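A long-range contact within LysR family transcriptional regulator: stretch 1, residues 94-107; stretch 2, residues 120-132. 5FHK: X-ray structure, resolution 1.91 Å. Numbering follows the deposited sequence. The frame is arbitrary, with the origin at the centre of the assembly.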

# COMPACT_ATOMS: atom_id res chain seq x y z
N THR A 94 15.58 -24.75 -11.98
CA THR A 94 14.86 -25.35 -13.09
C THR A 94 13.75 -26.30 -12.67
O THR A 94 12.95 -26.70 -13.51
CB THR A 94 15.84 -26.07 -14.04
OG1 THR A 94 16.26 -27.31 -13.46
CG2 THR A 94 17.06 -25.20 -14.31
N HIS A 95 13.64 -26.64 -11.38
CA HIS A 95 12.45 -27.27 -10.84
C HIS A 95 12.05 -26.51 -9.57
O HIS A 95 12.89 -25.94 -8.88
CB HIS A 95 12.68 -28.76 -10.54
CG HIS A 95 11.47 -29.47 -10.04
ND1 HIS A 95 11.12 -29.51 -8.71
CD2 HIS A 95 10.51 -30.16 -10.70
CE1 HIS A 95 10.00 -30.20 -8.56
NE2 HIS A 95 9.61 -30.61 -9.76
N ALA A 96 10.75 -26.50 -9.27
CA ALA A 96 10.25 -25.73 -8.14
C ALA A 96 10.82 -26.19 -6.80
O ALA A 96 10.68 -25.48 -5.80
CB ALA A 96 8.72 -25.79 -8.09
N GLU A 97 11.47 -27.36 -6.75
CA GLU A 97 12.11 -27.80 -5.52
C GLU A 97 13.42 -27.08 -5.28
O GLU A 97 13.87 -27.02 -4.13
CB GLU A 97 12.34 -29.31 -5.56
CG GLU A 97 11.13 -30.13 -5.09
CD GLU A 97 10.79 -29.89 -3.62
OE1 GLU A 97 11.71 -29.72 -2.80
OE2 GLU A 97 9.58 -29.86 -3.29
N ASP A 98 14.03 -26.51 -6.32
CA ASP A 98 15.26 -25.76 -6.16
C ASP A 98 15.07 -24.44 -5.42
O ASP A 98 16.06 -23.79 -5.08
CB ASP A 98 15.89 -25.51 -7.52
CG ASP A 98 16.23 -26.80 -8.26
OD1 ASP A 98 16.52 -27.83 -7.60
OD2 ASP A 98 16.21 -26.79 -9.51
N LEU A 99 13.82 -24.04 -5.14
CA LEU A 99 13.61 -22.77 -4.45
C LEU A 99 14.27 -22.75 -3.08
O LEU A 99 14.69 -21.68 -2.61
CB LEU A 99 12.11 -22.49 -4.33
CG LEU A 99 11.40 -22.33 -5.68
CD1 LEU A 99 9.94 -21.98 -5.45
CD2 LEU A 99 12.08 -21.26 -6.50
N HIS A 100 14.43 -23.92 -2.45
CA HIS A 100 15.02 -23.98 -1.11
C HIS A 100 16.42 -23.37 -1.06
O HIS A 100 16.81 -22.81 -0.04
CB HIS A 100 15.05 -25.43 -0.65
CG HIS A 100 13.69 -26.02 -0.48
ND1 HIS A 100 13.10 -26.82 -1.43
CD2 HIS A 100 12.79 -25.91 0.53
CE1 HIS A 100 11.90 -27.18 -1.02
NE2 HIS A 100 11.69 -26.64 0.17
N ASP A 101 17.16 -23.44 -2.16
CA ASP A 101 18.54 -22.98 -2.20
C ASP A 101 18.68 -21.56 -2.73
O ASP A 101 19.79 -21.16 -3.12
CB ASP A 101 19.37 -23.95 -3.04
CG ASP A 101 19.23 -25.38 -2.56
OD1 ASP A 101 19.31 -25.60 -1.33
OD2 ASP A 101 19.02 -26.28 -3.40
N HIS A 102 17.60 -20.78 -2.72
CA HIS A 102 17.57 -19.43 -3.25
C HIS A 102 17.03 -18.48 -2.18
O HIS A 102 16.29 -18.88 -1.28
CB HIS A 102 16.71 -19.33 -4.51
CG HIS A 102 17.44 -19.68 -5.77
ND1 HIS A 102 18.07 -18.74 -6.55
CD2 HIS A 102 17.64 -20.87 -6.38
CE1 HIS A 102 18.64 -19.33 -7.58
NE2 HIS A 102 18.39 -20.63 -7.50
N PHE A 103 17.41 -17.20 -2.31
CA PHE A 103 16.86 -16.14 -1.48
C PHE A 103 15.42 -15.88 -1.91
O PHE A 103 15.17 -15.53 -3.07
CB PHE A 103 17.67 -14.85 -1.61
CG PHE A 103 19.11 -14.95 -1.13
CD1 PHE A 103 19.42 -14.88 0.22
CD2 PHE A 103 20.15 -15.09 -2.05
CE1 PHE A 103 20.77 -14.96 0.65
CE2 PHE A 103 21.47 -15.16 -1.63
CZ PHE A 103 21.78 -15.09 -0.28
N LEU A 104 14.48 -16.00 -0.97
CA LEU A 104 13.06 -15.82 -1.27
C LEU A 104 12.54 -14.57 -0.59
O LEU A 104 13.00 -14.18 0.48
CB LEU A 104 12.25 -17.04 -0.83
CG LEU A 104 12.72 -18.35 -1.46
CD1 LEU A 104 11.79 -19.50 -1.08
CD2 LEU A 104 12.82 -18.19 -2.96
N LEU A 105 11.59 -13.91 -1.26
CA LEU A 105 10.93 -12.72 -0.74
C LEU A 105 9.44 -12.97 -0.76
O LEU A 105 8.87 -13.29 -1.81
CB LEU A 105 11.29 -11.48 -1.57
CG LEU A 105 12.75 -11.42 -2.00
CD1 LEU A 105 12.99 -10.38 -3.14
CD2 LEU A 105 13.63 -11.13 -0.80
N LYS A 106 8.80 -12.86 0.41
CA LYS A 106 7.43 -13.32 0.57
C LYS A 106 6.56 -12.23 1.18
O LYS A 106 6.92 -11.64 2.19
CB LYS A 106 7.41 -14.59 1.43
CG LYS A 106 7.97 -15.83 0.73
CD LYS A 106 7.88 -17.08 1.57
CE LYS A 106 8.10 -18.33 0.71
NZ LYS A 106 7.93 -19.58 1.50
N GLY A 107 5.41 -11.97 0.55
CA GLY A 107 4.47 -11.00 1.07
C GLY A 107 3.08 -11.58 1.18
O GLY A 107 2.64 -12.33 0.31
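Stretch 2 120-132: GETVVNVDRGRFQ

Stretch 2 follows stretch 1 in the same direction, A96 lying nearest V123, L99 nearest N125, L104 nearest G129 and K106 nearest Q132 by their CA atoms. It enters as a strand over 122-125, passes through a loop and resumes as a strand at F131, where it pairs in parallel with the strand of stretch 1. The bridges are L105 with F131 (CA-CA 5.0 Å) and K106 with Q132 (CA-CA 4.8 Å), and the contact buries 875 Å² in all.

K106 contributes the largest area. K106 N donates to F131 O at 3.0 Å, while its extended side chain (m, t, t, t) runs back to the loop of stretch 2. There K106 NZ donates to N125 OD1 and to D127 O, both at 2.7 Å, and weakly to N125 O at 3.1 Å. The ammonium thus bonds to the end of the first strand and to the loop after it, and D127 N closes on the same N125 OD1 at 3.1 Å.

R130, with chi1 to chi3 all t, lays its guanidinium over one face of the F103 ring; R130 CZ lies 4.4 Å from the F103 ring centroid, 18° off the normal, a cation-pi arrangement. Just before it, G129 packs tightly, G129 CA lying 3.1 Å from L104 O. A CB on G129 would point toward stretch 1 and fall 2.7 Å from L104 O, a clash that the glycine avoids. A water accepts from L104 N (3.1 Å) and donates to R128 O (2.8 Å), linking the two backbones.

The CA-to-CB bond of N125 (chi1 t) points toward stretch 1, and N125 ND2 lies 3.6 Å from L99 CB and over one face of the H100 ring. Further back, V123 rests on A96 (CB-CB 4.0 Å), and at the entry H95 NE2 donates to E121 OE1 at 3.0 Å, nearly linearly and at the ring edge.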

# COMPACT_ATOMS: atom_id res chain seq x y z
N GLY A 120 0.98 -31.03 -13.92
CA GLY A 120 0.11 -31.21 -12.78
C GLY A 120 0.79 -31.47 -11.45
O GLY A 120 0.09 -31.66 -10.44
N GLU A 121 2.12 -31.49 -11.40
CA GLU A 121 2.81 -31.65 -10.12
C GLU A 121 2.65 -30.39 -9.27
O GLU A 121 2.66 -29.27 -9.78
CB GLU A 121 4.30 -31.94 -10.34
CG GLU A 121 5.07 -32.26 -9.06
CD GLU A 121 6.59 -32.30 -9.23
OE1 GLU A 121 7.07 -32.13 -10.38
OE2 GLU A 121 7.30 -32.50 -8.21
N THR A 122 2.53 -30.59 -7.96
CA THR A 122 2.29 -29.50 -7.01
C THR A 122 3.41 -29.48 -5.98
O THR A 122 3.67 -30.48 -5.31
CB THR A 122 0.93 -29.66 -6.32
OG1 THR A 122 -0.10 -29.21 -7.19
CG2 THR A 122 0.88 -28.89 -5.00
N VAL A 123 4.05 -28.32 -5.84
CA VAL A 123 5.10 -28.11 -4.85
C VAL A 123 4.67 -26.97 -3.94
O VAL A 123 4.21 -25.93 -4.42
CB VAL A 123 6.44 -27.83 -5.53
CG1 VAL A 123 7.41 -27.16 -4.57
CG2 VAL A 123 7.04 -29.12 -6.09
N VAL A 124 4.81 -27.16 -2.62
CA VAL A 124 4.48 -26.14 -1.62
C VAL A 124 5.78 -25.64 -1.00
O VAL A 124 6.60 -26.44 -0.56
CB VAL A 124 3.53 -26.70 -0.54
CG1 VAL A 124 3.19 -25.61 0.47
CG2 VAL A 124 2.26 -27.23 -1.19
N ASN A 125 5.97 -24.31 -0.98
CA ASN A 125 7.15 -23.72 -0.36
C ASN A 125 6.76 -22.92 0.87
O ASN A 125 6.01 -21.94 0.78
CB ASN A 125 7.92 -22.82 -1.33
CG ASN A 125 9.22 -22.34 -0.73
OD1 ASN A 125 9.23 -21.47 0.15
ND2 ASN A 125 10.34 -22.90 -1.21
N VAL A 126 7.31 -23.32 2.01
CA VAL A 126 7.03 -22.72 3.31
C VAL A 126 8.28 -22.13 3.94
O VAL A 126 8.26 -21.74 5.11
CB VAL A 126 6.37 -23.75 4.25
CG1 VAL A 126 5.07 -24.26 3.67
CG2 VAL A 126 7.31 -24.90 4.50
N ASP A 127 9.39 -22.06 3.19
CA ASP A 127 10.62 -21.49 3.72
C ASP A 127 10.43 -20.03 4.11
O ASP A 127 9.67 -19.30 3.48
CB ASP A 127 11.75 -21.56 2.68
CG ASP A 127 11.84 -22.90 1.99
OD1 ASP A 127 11.22 -23.88 2.47
OD2 ASP A 127 12.53 -22.97 0.96
N ARG A 128 11.13 -19.61 5.15
CA ARG A 128 11.12 -18.21 5.49
C ARG A 128 11.93 -17.44 4.46
O ARG A 128 13.02 -17.87 4.06
CB ARG A 128 11.67 -17.95 6.89
CG ARG A 128 11.38 -16.54 7.39
CD ARG A 128 11.64 -16.40 8.87
NE ARG A 128 11.26 -17.63 9.55
CZ ARG A 128 11.86 -18.09 10.64
NH1 ARG A 128 12.87 -17.40 11.17
NH2 ARG A 128 11.46 -19.22 11.19
N GLY A 129 11.40 -16.32 4.03
CA GLY A 129 12.13 -15.49 3.10
C GLY A 129 13.30 -14.78 3.75
O GLY A 129 13.33 -14.53 4.96
N ARG A 130 14.30 -14.46 2.93
CA ARG A 130 15.26 -13.43 3.28
C ARG A 130 14.55 -12.17 3.75
O ARG A 130 15.04 -11.45 4.63
CB ARG A 130 16.16 -13.13 2.07
CG ARG A 130 17.12 -11.94 2.23
CD ARG A 130 17.93 -11.75 0.95
NE ARG A 130 19.14 -10.94 1.13
CZ ARG A 130 20.04 -10.72 0.18
NH1 ARG A 130 19.87 -11.25 -1.04
NH2 ARG A 130 21.12 -9.98 0.43
N PHE A 131 13.36 -11.90 3.20
CA PHE A 131 12.55 -10.75 3.52
C PHE A 131 11.11 -11.22 3.50
O PHE A 131 10.69 -11.85 2.52
CB PHE A 131 12.76 -9.63 2.48
CG PHE A 131 11.94 -8.39 2.73
CD1 PHE A 131 11.07 -7.91 1.76
CD2 PHE A 131 12.08 -7.67 3.91
CE1 PHE A 131 10.33 -6.75 1.97
CE2 PHE A 131 11.33 -6.51 4.14
CZ PHE A 131 10.46 -6.04 3.18
N GLN A 132 10.37 -10.97 4.58
CA GLN A 132 8.94 -11.26 4.65
C GLN A 132 8.19 -10.01 5.08
O GLN A 132 8.62 -9.32 6.01
CB GLN A 132 8.62 -12.38 5.63
CG GLN A 132 9.15 -13.70 5.16
CD GLN A 132 8.55 -14.87 5.89
OE1 GLN A 132 8.91 -16.01 5.61
NE2 GLN A 132 7.64 -14.60 6.83
O HOH W 1 14.35 -17.89 1.54